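Local structure of CBS domain-containing predicted protein TM0935 (Thermotoga maritima, 1O50) at residues V15-P26 against G140-A150; I42-V51 against G61-L69. The protein is of unknown function but, as a tandem CBS-domain protein, probably serves as a regulatory module that senses adenosine-containing ligands. All blocks are in the same frame, centred on the assembly; numbering follows the deposited sequence.

Contact 1: V15-P26 against G140-A150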
loop_
_atom_site.group_PDB
_atom_site.type_symbol
_atom_site.label_atom_id
_atom_site.label_comp_id
_atom_site.label_asym_id
_atom_site.label_seq_id
_atom_site.Cartn_x
_atom_site.Cartn_y
_atom_site.Cartn_z
ATOM N N VAL A 15 -1.463 9.369 -18.220
ATOM C CA VAL A 15 -1.957 8.160 -17.572
ATOM C C VAL A 15 -2.037 7.029 -18.606
ATOM O O VAL A 15 -1.668 5.887 -18.308
ATOM C CB VAL A 15 -3.312 8.406 -16.820
ATOM C CG1 VAL A 15 -4.044 7.104 -16.522
ATOM C CG2 VAL A 15 -3.047 9.155 -15.518
ATOM N N LYS A 16 -2.471 7.365 -19.817
ATOM C CA LYS A 16 -2.614 6.385 -20.895
ATOM C C LYS A 16 -1.313 5.611 -21.218
ATOM O O LYS A 16 -1.365 4.478 -21.713
ATOM C CB LYS A 16 -3.136 7.079 -22.151
ATOM C CG LYS A 16 -2.173 8.086 -22.794
ATOM C CD LYS A 16 -2.734 8.640 -24.110
ATOM C CE LYS A 16 -1.689 9.426 -24.931
ATOM N NZ LYS A 16 -0.521 8.587 -25.468
ATOM N N ASP A 17 -0.169 6.234 -20.964
ATOM C CA ASP A 17 1.142 5.615 -21.216
ATOM C C ASP A 17 1.579 4.638 -20.112
ATOM O O ASP A 17 2.462 3.819 -20.342
ATOM C CB ASP A 17 2.244 6.698 -21.365
ATOM C CG ASP A 17 1.883 7.789 -22.368
ATOM O OD1 ASP A 17 1.415 7.477 -23.471
ATOM O OD2 ASP A 17 2.036 9.006 -22.137
ATOM N N VAL A 18 0.993 4.759 -18.915
ATOM C CA VAL A 18 1.406 4.033 -17.707
ATOM C C VAL A 18 0.379 2.983 -17.222
ATOM O O VAL A 18 0.755 1.941 -16.702
ATOM C CB VAL A 18 1.689 5.060 -16.587
ATOM C CG1 VAL A 18 2.020 4.408 -15.293
ATOM C CG2 VAL A 18 2.826 6.012 -17.050
ATOM N N CYS A 19 -0.901 3.234 -17.470
ATOM C CA CYS A 19 -1.998 2.405 -16.944
ATOM C C CYS A 19 -2.156 1.002 -17.566
ATOM O O CYS A 19 -3.009 0.212 -17.143
ATOM C CB CYS A 19 -3.326 3.167 -17.063
ATOM S SG CYS A 19 -4.015 3.257 -18.706
ATOM N N LYS A 20 -1.329 0.673 -18.537
ATOM C CA LYS A 20 -1.336 -0.677 -19.100
ATOM C C LYS A 20 0.019 -1.387 -18.930
ATOM O O LYS A 20 0.221 -2.447 -19.468
ATOM C CB LYS A 20 -1.776 -0.637 -20.548
ATOM C CG LYS A 20 -3.215 -1.051 -20.773
ATOM C CD LYS A 20 -3.610 -0.736 -22.187
ATOM C CE LYS A 20 -4.824 -1.555 -22.684
ATOM N NZ LYS A 20 -4.447 -2.735 -23.545
ATOM N N LEU A 21 0.912 -0.825 -18.118
ATOM C CA LEU A 21 2.263 -1.373 -17.978
ATOM C C LEU A 21 2.260 -2.683 -17.153
ATOM O O LEU A 21 3.143 -3.522 -17.322
ATOM C CB LEU A 21 3.212 -0.337 -17.341
ATOM C CG LEU A 21 3.498 0.886 -18.227
ATOM C CD1 LEU A 21 4.318 1.905 -17.470
ATOM C CD2 LEU A 21 4.185 0.486 -19.480
ATOM N N ILE A 22 1.263 -2.812 -16.269
ATOM C CA ILE A 22 0.929 -4.034 -15.525
ATOM C C ILE A 22 -0.564 -4.315 -15.788
ATOM O O ILE A 22 -1.391 -3.387 -15.883
ATOM C CB ILE A 22 1.176 -3.805 -14.024
ATOM C CG1 ILE A 22 2.596 -3.303 -13.770
ATOM C CG2 ILE A 22 0.947 -5.063 -13.175
ATOM C CD1 ILE A 22 2.782 -2.848 -12.319
ATOM N N SER A 23 -0.896 -5.590 -15.925
ATOM C CA SER A 23 -2.281 -6.026 -16.051
ATOM C C SER A 23 -2.959 -6.020 -14.681
ATOM O O SER A 23 -2.742 -6.933 -13.871
ATOM C CB SER A 23 -2.360 -7.433 -16.626
ATOM O OG SER A 23 -3.721 -7.798 -16.781
ATOM N N LEU A 24 -3.729 -4.967 -14.423
ATOM C CA LEU A 24 -4.498 -4.808 -13.204
ATOM C C LEU A 24 -5.981 -4.909 -13.555
ATOM O O LEU A 24 -6.402 -4.429 -14.613
ATOM C CB LEU A 24 -4.234 -3.445 -12.580
ATOM C CG LEU A 24 -2.798 -3.016 -12.290
ATOM C CD1 LEU A 24 -2.745 -1.648 -11.679
ATOM C CD2 LEU A 24 -2.224 -3.997 -11.379
ATOM N N LYS A 25 -6.749 -5.538 -12.661
ATOM C CA LYS A 25 -8.222 -5.592 -12.748
ATOM C C LYS A 25 -8.767 -4.839 -11.566
ATOM O O LYS A 25 -8.475 -5.228 -10.436
ATOM C CB LYS A 25 -8.762 -7.030 -12.662
ATOM C CG LYS A 25 -7.930 -8.120 -13.392
ATOM C CD LYS A 25 -7.033 -8.969 -12.416
ATOM C CE LYS A 25 -7.860 -10.014 -11.613
ATOM N NZ LYS A 25 -8.593 -9.402 -10.444
ATOM N N PRO A 26 -9.540 -3.777 -11.786
ATOM C CA PRO A 26 -10.115 -3.030 -10.670
ATOM C C PRO A 26 -11.043 -3.919 -9.834
ATOM O O PRO A 26 -11.766 -4.739 -10.374
ATOM C CB PRO A 26 -10.915 -1.902 -11.335
ATOM C CG PRO A 26 -10.522 -1.897 -12.754
ATOM C CD PRO A 26 -9.948 -3.234 -13.091
ATOM N N GLY A 140 -10.306 1.891 -16.811
ATOM C CA GLY A 140 -8.961 1.377 -16.577
ATOM C C GLY A 140 -8.536 1.597 -15.142
ATOM O O GLY A 140 -9.325 2.072 -14.347
ATOM N N ASP A 141 -7.282 1.269 -14.820
ATOM C CA ASP A 141 -6.770 1.332 -13.444
ATOM C C ASP A 141 -5.310 1.843 -13.423
ATOM O O ASP A 141 -4.554 1.661 -14.374
ATOM C CB ASP A 141 -6.867 -0.098 -12.855
ATOM C CG ASP A 141 -6.918 -0.134 -11.374
ATOM O OD1 ASP A 141 -7.388 0.847 -10.745
ATOM O OD2 ASP A 141 -6.449 -1.116 -10.751
ATOM N N LEU A 142 -4.902 2.465 -12.327
ATOM C CA LEU A 142 -3.524 2.939 -12.187
ATOM C C LEU A 142 -3.016 2.659 -10.811
ATOM O O LEU A 142 -3.703 2.979 -9.895
ATOM C CB LEU A 142 -3.473 4.457 -12.421
ATOM C CG LEU A 142 -2.098 5.126 -12.396
ATOM C CD1 LEU A 142 -1.192 4.641 -13.507
ATOM C CD2 LEU A 142 -2.248 6.627 -12.484
ATOM N N ASN A 143 -1.824 2.092 -10.647
ATOM C CA ASN A 143 -1.223 1.989 -9.312
ATOM C C ASN A 143 0.159 2.553 -9.216
ATOM O O ASN A 143 0.784 2.899 -10.201
ATOM C CB ASN A 143 -1.309 0.539 -8.756
ATOM C CG ASN A 143 -0.341 -0.435 -9.384
ATOM O OD1 ASN A 143 0.501 -0.085 -10.208
ATOM N ND2 ASN A 143 -0.433 -1.685 -8.968
ATOM N N SER A 144 0.628 2.711 -7.979
ATOM C CA SER A 144 1.952 3.243 -7.737
ATOM C C SER A 144 3.076 2.448 -8.422
ATOM O O SER A 144 4.074 3.001 -8.826
ATOM C CB SER A 144 2.201 3.325 -6.219
ATOM O OG SER A 144 2.108 2.058 -5.595
ATOM N N LEU A 145 2.895 1.147 -8.601
ATOM C CA LEU A 145 3.946 0.344 -9.144
ATOM C C LEU A 145 4.137 0.667 -10.629
ATOM O O LEU A 145 5.250 0.644 -11.129
ATOM C CB LEU A 145 3.643 -1.154 -8.949
ATOM C CG LEU A 145 3.212 -1.645 -7.553
ATOM C CD1 LEU A 145 3.223 -3.173 -7.546
ATOM C CD2 LEU A 145 4.053 -1.089 -6.432
ATOM N N GLU A 146 3.038 0.938 -11.328
ATOM C CA GLU A 146 3.109 1.360 -12.721
ATOM C C GLU A 146 3.879 2.666 -12.907
ATOM O O GLU A 146 4.635 2.806 -13.857
ATOM C CB GLU A 146 1.716 1.460 -13.298
ATOM C CG GLU A 146 1.111 0.080 -13.458
ATOM C CD GLU A 146 -0.318 0.134 -13.927
ATOM O OE1 GLU A 146 -1.052 1.042 -13.518
ATOM O OE2 GLU A 146 -0.687 -0.739 -14.718
ATOM N N ILE A 147 3.663 3.612 -12.005
ATOM C CA ILE A 147 4.372 4.885 -12.015
ATOM C C ILE A 147 5.841 4.648 -11.772
ATOM O O ILE A 147 6.673 5.206 -12.476
ATOM C CB ILE A 147 3.763 5.879 -11.016
ATOM C CG1 ILE A 147 2.332 6.229 -11.416
ATOM C CG2 ILE A 147 4.550 7.197 -10.966
ATOM C CD1 ILE A 147 1.684 7.243 -10.550
ATOM N N LEU A 148 6.166 3.793 -10.806
ATOM C CA LEU A 148 7.552 3.468 -10.521
ATOM C C LEU A 148 8.255 2.803 -11.689
ATOM O O LEU A 148 9.394 3.139 -11.987
ATOM C CB LEU A 148 7.687 2.597 -9.272
ATOM C CG LEU A 148 7.347 3.353 -7.983
ATOM C CD1 LEU A 148 7.286 2.390 -6.766
ATOM C CD2 LEU A 148 8.306 4.534 -7.677
ATOM N N LEU A 149 7.567 1.867 -12.323
ATOM C CA LEU A 149 8.064 1.177 -13.478
ATOM C C LEU A 149 8.442 2.191 -14.565
ATOM O O LEU A 149 9.560 2.189 -15.066
ATOM C CB LEU A 149 6.986 0.227 -13.980
ATOM C CG LEU A 149 7.388 -0.851 -15.010
ATOM C CD1 LEU A 149 6.276 -1.798 -15.180
ATOM C CD2 LEU A 149 7.841 -0.257 -16.418
ATOM N N ALA A 150 7.483 3.030 -14.938
ATOM C CA ALA A 150 7.667 4.079 -15.935
ATOM C C ALA A 150 8.880 4.934 -15.667
ATOM O O ALA A 150 9.669 5.212 -16.548
ATOM C CB ALA A 150 6.464 4.983 -15.912
HETATM O O HOH W 1 -5.930 0.164 -17.035
#

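Contact 2: I42-V51 against G61-L69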
loop_
_atom_site.group_PDB
_atom_site.type_symbol
_atom_site.label_atom_id
_atom_site.label_comp_id
_atom_site.label_asym_id
_atom_site.label_seq_id
_atom_site.Cartn_x
_atom_site.Cartn_y
_atom_site.Cartn_z
ATOM N N ILE A 42 -10.085 -8.494 -1.507
ATOM C CA ILE A 42 -8.699 -8.059 -1.445
ATOM C C ILE A 42 -7.769 -9.269 -1.331
ATOM O O ILE A 42 -6.734 -9.306 -1.997
ATOM C CB ILE A 42 -8.462 -7.094 -0.276
ATOM C CG1 ILE A 42 -9.270 -5.788 -0.463
ATOM C CG2 ILE A 42 -6.979 -6.764 -0.182
ATOM C CD1 ILE A 42 -9.414 -4.951 0.778
ATOM N N LEU A 43 -8.122 -10.248 -0.484
ATOM C CA LEU A 43 -7.287 -11.449 -0.299
ATOM C C LEU A 43 -7.165 -12.315 -1.571
ATOM O O LEU A 43 -6.161 -13.068 -1.751
ATOM C CB LEU A 43 -7.822 -12.297 0.867
ATOM C CG LEU A 43 -7.746 -11.596 2.244
ATOM C CD1 LEU A 43 -8.600 -12.348 3.338
ATOM C CD2 LEU A 43 -6.273 -11.482 2.713
ATOM N N GLU A 44 -8.174 -12.258 -2.443
ATOM C CA GLU A 44 -8.122 -13.025 -3.714
ATOM C C GLU A 44 -7.190 -12.362 -4.755
ATOM O O GLU A 44 -6.670 -13.018 -5.603
ATOM C CB GLU A 44 -9.520 -13.227 -4.316
ATOM C CG GLU A 44 -9.586 -14.380 -5.314
ATOM C CD GLU A 44 -9.380 -13.968 -6.784
ATOM O OE1 GLU A 44 -9.414 -12.731 -7.077
ATOM O OE2 GLU A 44 -9.225 -14.890 -7.650
ATOM N N ASP A 45 -7.028 -11.047 -4.669
ATOM C CA ASP A 45 -6.185 -10.272 -5.560
ATOM C C ASP A 45 -5.351 -9.301 -4.704
ATOM O O ASP A 45 -5.652 -8.099 -4.657
ATOM C CB ASP A 45 -7.067 -9.482 -6.539
ATOM C CG ASP A 45 -6.266 -8.901 -7.708
ATOM O OD1 ASP A 45 -5.194 -9.462 -8.050
ATOM O OD2 ASP A 45 -6.631 -7.870 -8.316
ATOM N N PRO A 46 -4.372 -9.843 -3.966
ATOM C CA PRO A 46 -3.674 -9.081 -2.929
ATOM C C PRO A 46 -2.785 -7.892 -3.357
ATOM O O PRO A 46 -2.319 -7.170 -2.491
ATOM C CB PRO A 46 -2.876 -10.181 -2.176
ATOM C CG PRO A 46 -2.793 -11.319 -3.059
ATOM C CD PRO A 46 -3.966 -11.252 -3.958
ATOM N N VAL A 47 -2.606 -7.689 -4.652
ATOM C CA VAL A 47 -1.993 -6.499 -5.221
ATOM C C VAL A 47 -2.905 -5.291 -5.018
ATOM O O VAL A 47 -2.462 -4.124 -5.087
ATOM C CB VAL A 47 -1.655 -6.756 -6.769
ATOM C CG1 VAL A 47 -2.871 -6.741 -7.663
ATOM C CG2 VAL A 47 -0.603 -5.822 -7.289
ATOM N N THR A 48 -4.176 -5.573 -4.725
ATOM C CA THR A 48 -5.206 -4.577 -4.702
ATOM C C THR A 48 -4.871 -3.622 -3.590
ATOM O O THR A 48 -4.566 -4.050 -2.494
ATOM C CB THR A 48 -6.537 -5.230 -4.400
ATOM O OG1 THR A 48 -6.954 -6.074 -5.475
ATOM C CG2 THR A 48 -7.649 -4.237 -4.311
ATOM N N ARG A 49 -4.946 -2.330 -3.872
ATOM C CA ARG A 49 -4.582 -1.315 -2.881
ATOM C C ARG A 49 -5.720 -0.352 -2.609
ATOM O O ARG A 49 -5.727 0.341 -1.565
ATOM C CB ARG A 49 -3.267 -0.600 -3.280
ATOM C CG ARG A 49 -2.010 -1.445 -2.962
ATOM C CD ARG A 49 -0.857 -1.036 -3.834
ATOM N NE ARG A 49 0.444 -1.507 -3.385
ATOM C CZ ARG A 49 1.020 -2.630 -3.732
ATOM N NH1 ARG A 49 0.396 -3.518 -4.505
ATOM N NH2 ARG A 49 2.250 -2.870 -3.293
ATOM N N THR A 50 -6.662 -0.298 -3.527
ATOM C CA THR A 50 -7.864 0.502 -3.379
ATOM C C THR A 50 -9.061 -0.285 -3.962
ATOM O O THR A 50 -9.007 -0.776 -5.115
ATOM C CB THR A 50 -7.740 1.885 -4.073
ATOM O OG1 THR A 50 -6.564 2.607 -3.628
ATOM C CG2 THR A 50 -8.919 2.796 -3.646
ATOM N N VAL A 51 -10.118 -0.429 -3.146
ATOM C CA VAL A 51 -11.419 -0.904 -3.588
ATOM C C VAL A 51 -12.340 0.237 -4.028
ATOM O O VAL A 51 -12.427 1.265 -3.373
ATOM C CB VAL A 51 -12.078 -1.791 -2.491
ATOM C CG1 VAL A 51 -13.463 -2.219 -2.933
ATOM C CG2 VAL A 51 -11.191 -3.043 -2.232
ATOM N N GLY A 61 -17.610 5.680 -4.672
ATOM C CA GLY A 61 -16.719 5.826 -3.536
ATOM C C GLY A 61 -15.466 5.007 -3.694
ATOM O O GLY A 61 -15.341 4.199 -4.612
ATOM N N MET A 62 -14.561 5.123 -2.746
ATOM C CA MET A 62 -13.383 4.280 -2.782
ATOM C C MET A 62 -12.978 3.895 -1.366
ATOM O O MET A 62 -13.273 4.558 -0.426
ATOM C CB MET A 62 -12.229 5.022 -3.515
ATOM C CG MET A 62 -11.666 6.209 -2.699
ATOM S SD MET A 62 -10.185 7.089 -3.392
ATOM C CE MET A 62 -9.656 8.145 -1.970
ATOM N N ILE A 63 -12.325 2.766 -1.210
ATOM C CA ILE A 63 -11.886 2.367 0.089
ATOM C C ILE A 63 -10.419 1.957 -0.088
ATOM O O ILE A 63 -10.140 0.837 -0.535
ATOM C CB ILE A 63 -12.747 1.164 0.545
ATOM C CG1 ILE A 63 -14.240 1.528 0.542
ATOM C CG2 ILE A 63 -12.231 0.602 1.894
ATOM C CD1 ILE A 63 -15.213 0.305 0.747
ATOM N N PRO A 64 -9.486 2.876 0.168
ATOM C CA PRO A 64 -8.071 2.501 0.300
ATOM C C PRO A 64 -7.847 1.486 1.422
ATOM O O PRO A 64 -8.461 1.534 2.503
ATOM C CB PRO A 64 -7.402 3.838 0.651
ATOM C CG PRO A 64 -8.251 4.789 0.069
ATOM C CD PRO A 64 -9.667 4.333 0.346
ATOM N N VAL A 65 -6.956 0.532 1.177
ATOM C CA VAL A 65 -6.722 -0.483 2.175
ATOM C C VAL A 65 -6.277 0.135 3.504
ATOM O O VAL A 65 -6.612 -0.393 4.569
ATOM C CB VAL A 65 -5.705 -1.479 1.693
ATOM C CG1 VAL A 65 -5.223 -2.377 2.865
ATOM C CG2 VAL A 65 -6.319 -2.295 0.591
ATOM N N MET A 66 -5.570 1.269 3.464
ATOM C CA MET A 66 -5.112 1.865 4.728
ATOM C C MET A 66 -6.309 2.499 5.445
ATOM O O MET A 66 -6.324 2.615 6.707
ATOM C CB MET A 66 -3.986 2.887 4.501
ATOM C CG MET A 66 -3.635 3.741 5.748
ATOM S SD MET A 66 -2.887 2.743 7.185
ATOM C CE MET A 66 -1.266 2.584 6.629
ATOM N N HIS A 67 -7.288 2.978 4.678
ATOM C CA HIS A 67 -8.515 3.478 5.307
ATOM C C HIS A 67 -9.262 2.310 6.026
ATOM O O HIS A 67 -9.691 2.469 7.150
ATOM C CB HIS A 67 -9.427 4.162 4.305
ATOM C CG HIS A 67 -10.699 4.693 4.904
ATOM N ND1 HIS A 67 -10.723 5.629 5.922
ATOM C CD2 HIS A 67 -11.994 4.466 4.570
ATOM C CE1 HIS A 67 -11.985 5.939 6.196
ATOM N NE2 HIS A 67 -12.775 5.224 5.403
ATOM N N LEU A 68 -9.339 1.144 5.389
ATOM C CA LEU A 68 -9.968 -0.053 5.954
ATOM C C LEU A 68 -9.229 -0.534 7.208
ATOM O O LEU A 68 -9.847 -0.961 8.199
ATOM C CB LEU A 68 -10.005 -1.172 4.896
ATOM C CG LEU A 68 -10.747 -2.465 5.234
ATOM C CD1 LEU A 68 -12.134 -2.206 5.837
ATOM C CD2 LEU A 68 -10.858 -3.371 3.984
ATOM N N LEU A 69 -7.904 -0.407 7.185
ATOM C CA LEU A 69 -7.068 -0.765 8.323
ATOM C C LEU A 69 -7.386 0.185 9.493
ATOM O O LEU A 69 -7.545 -0.253 10.628
ATOM C CB LEU A 69 -5.591 -0.678 7.921
ATOM C CG LEU A 69 -4.569 -1.245 8.892
ATOM C CD1 LEU A 69 -4.738 -2.781 8.965
ATOM C CD2 LEU A 69 -3.119 -0.860 8.536
#

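Contact 1: V15-P26 against G140-A150
Val18, Ile22 and Leu24 close around Glu146 where the start of the chain folds over strand 138-143 and helix 144-153, so the N-terminal segment of this CBS-domain pair packs on the last strand and helix of the second CBS motif. The apolar contacts fall into two groups. Near the turn from Val18 to Leu21, Val18 splits its methyls: CG1 lies 3.7 Å from Leu142 CD1, and CG2 meets Ala150 CB. With CG1 anti to the backbone N (chi1 176°), Val18 also sets that methyl against the backbone oxygen of Glu146. Leu21 CB rests on Leu149 CD1, and Leu142 CD2 reaches Val15 CG2. Further along, Ile22 runs across the glutamate chain, its CD1 3.6 Å from Glu146 CG, while Leu24 CD1 sits 3.5 Å from Asn143 CG. The second subunit covers this end, with its Leu43 against Ile22 and Leu149.

The polar contacts centre on a capping box at the helix start: Glu146 N donates to Asn143 OD1 (3.0 Å), and Asn143 N returns a bond to Glu146 OE1 from above the carboxylate plane. The other oxygen, OE2, crosses to the loop and takes Ile22 N at 3.2 Å on its anti lone pair. Replacing Glu146 by an alanine removes the whole carboxylate, which is likely to leave Ile22 N and Asn143 N without these acceptors and a gap beneath Ile22 and Leu24. OE2 also lies 3.0 Å from Ile22 O, two acceptors side by side, which might raise the carboxylate's affinity for a proton. Asp141 turns its OD1 to Tyr52 OH, outside the two segments. At the strand edge one water joins the backbones, donating to Cys19 O at 2.9 Å and accepting from Asp141 N at 2.8 Å.

Contact 2: I42-V51 against G61-L69
Ile42 and Leu68 meet tip to tip, CD1 to CD2 at 3.9 Å, between the two helices that flank the beta hairpin of the first CBS motif. The chain runs from helix 35-44 through a turn into strand 50-55, back along strand 58-64 and directly into helix 65-77. The same Ile42 methyl lies obliquely across Val65 CG2, 4.1 Å away. Val65 has CG1 anti to its backbone N (chi1 167°), which leaves CG2 anti to the carbonyl carbon, where it also rests on the loop backbone, 3.5 Å from Arg49 O. Ile38 of helix 35-44 extends this core against Val51 and Ile63, whose side chains share one face of the sheet. Thr50 and Pro64 belong to the other face, where Thr50 CG2 lies against Pro64 N and Ile63 O.

Next outward comes the backbone ladder. Val51 and Ile63 form the antiparallel hydrogen-bonded pair: Val51 N gives to Ile63 O at 2.9 Å, and Ile63 N returns a bond to Val51 O, modelled at a rather short 2.6 Å. Thr50 and Pro64 make the adjoining non-hydrogen-bonded pair. Past the proline, Val65 N donates to Arg49 O (3.0 Å, 170° at the hydrogen), carrying the pairing into the first turn of the helix.

At the polar edge Thr50 OG1 bonds to Glu128 O. The type I turn from Asp45 to Thr48 is fastened twice at Asp45 O, which accepts Thr48 N and also Thr48 OG1, the hydroxyl at 2.5 Å. The extended Arg49 side chain brings its guanidinium alongside this turn, and NH1 also bonds to Pro46 O of the second subunit. Within the segment, NH1 reaches Val47 O at 3.0 Å, with that oxygen lying 17° out of the guanidinium plane.

How the contacts relate
Contact 2 is nested inside the long loop of chain that contact 1 closes, and their centres lie about 16 Å apart. They touch at two places: Lys25 NZ forms a weak salt bridge of 3.3 Å with Asp45 OD2, and Leu145 CD2 packs 4.0 Å from Arg49 NH2. Glu128 stands between them: its OE1 accepts from Arg49 N, and its OE2 lies close to the like-charged Asp141 OD2. Both contacts also border the second subunit: Leu43 of contact 2 packs on Leu149 of that subunit, so each contact supplies a side of the interface. The dimer interface thus ties together parts of both CBS motifs.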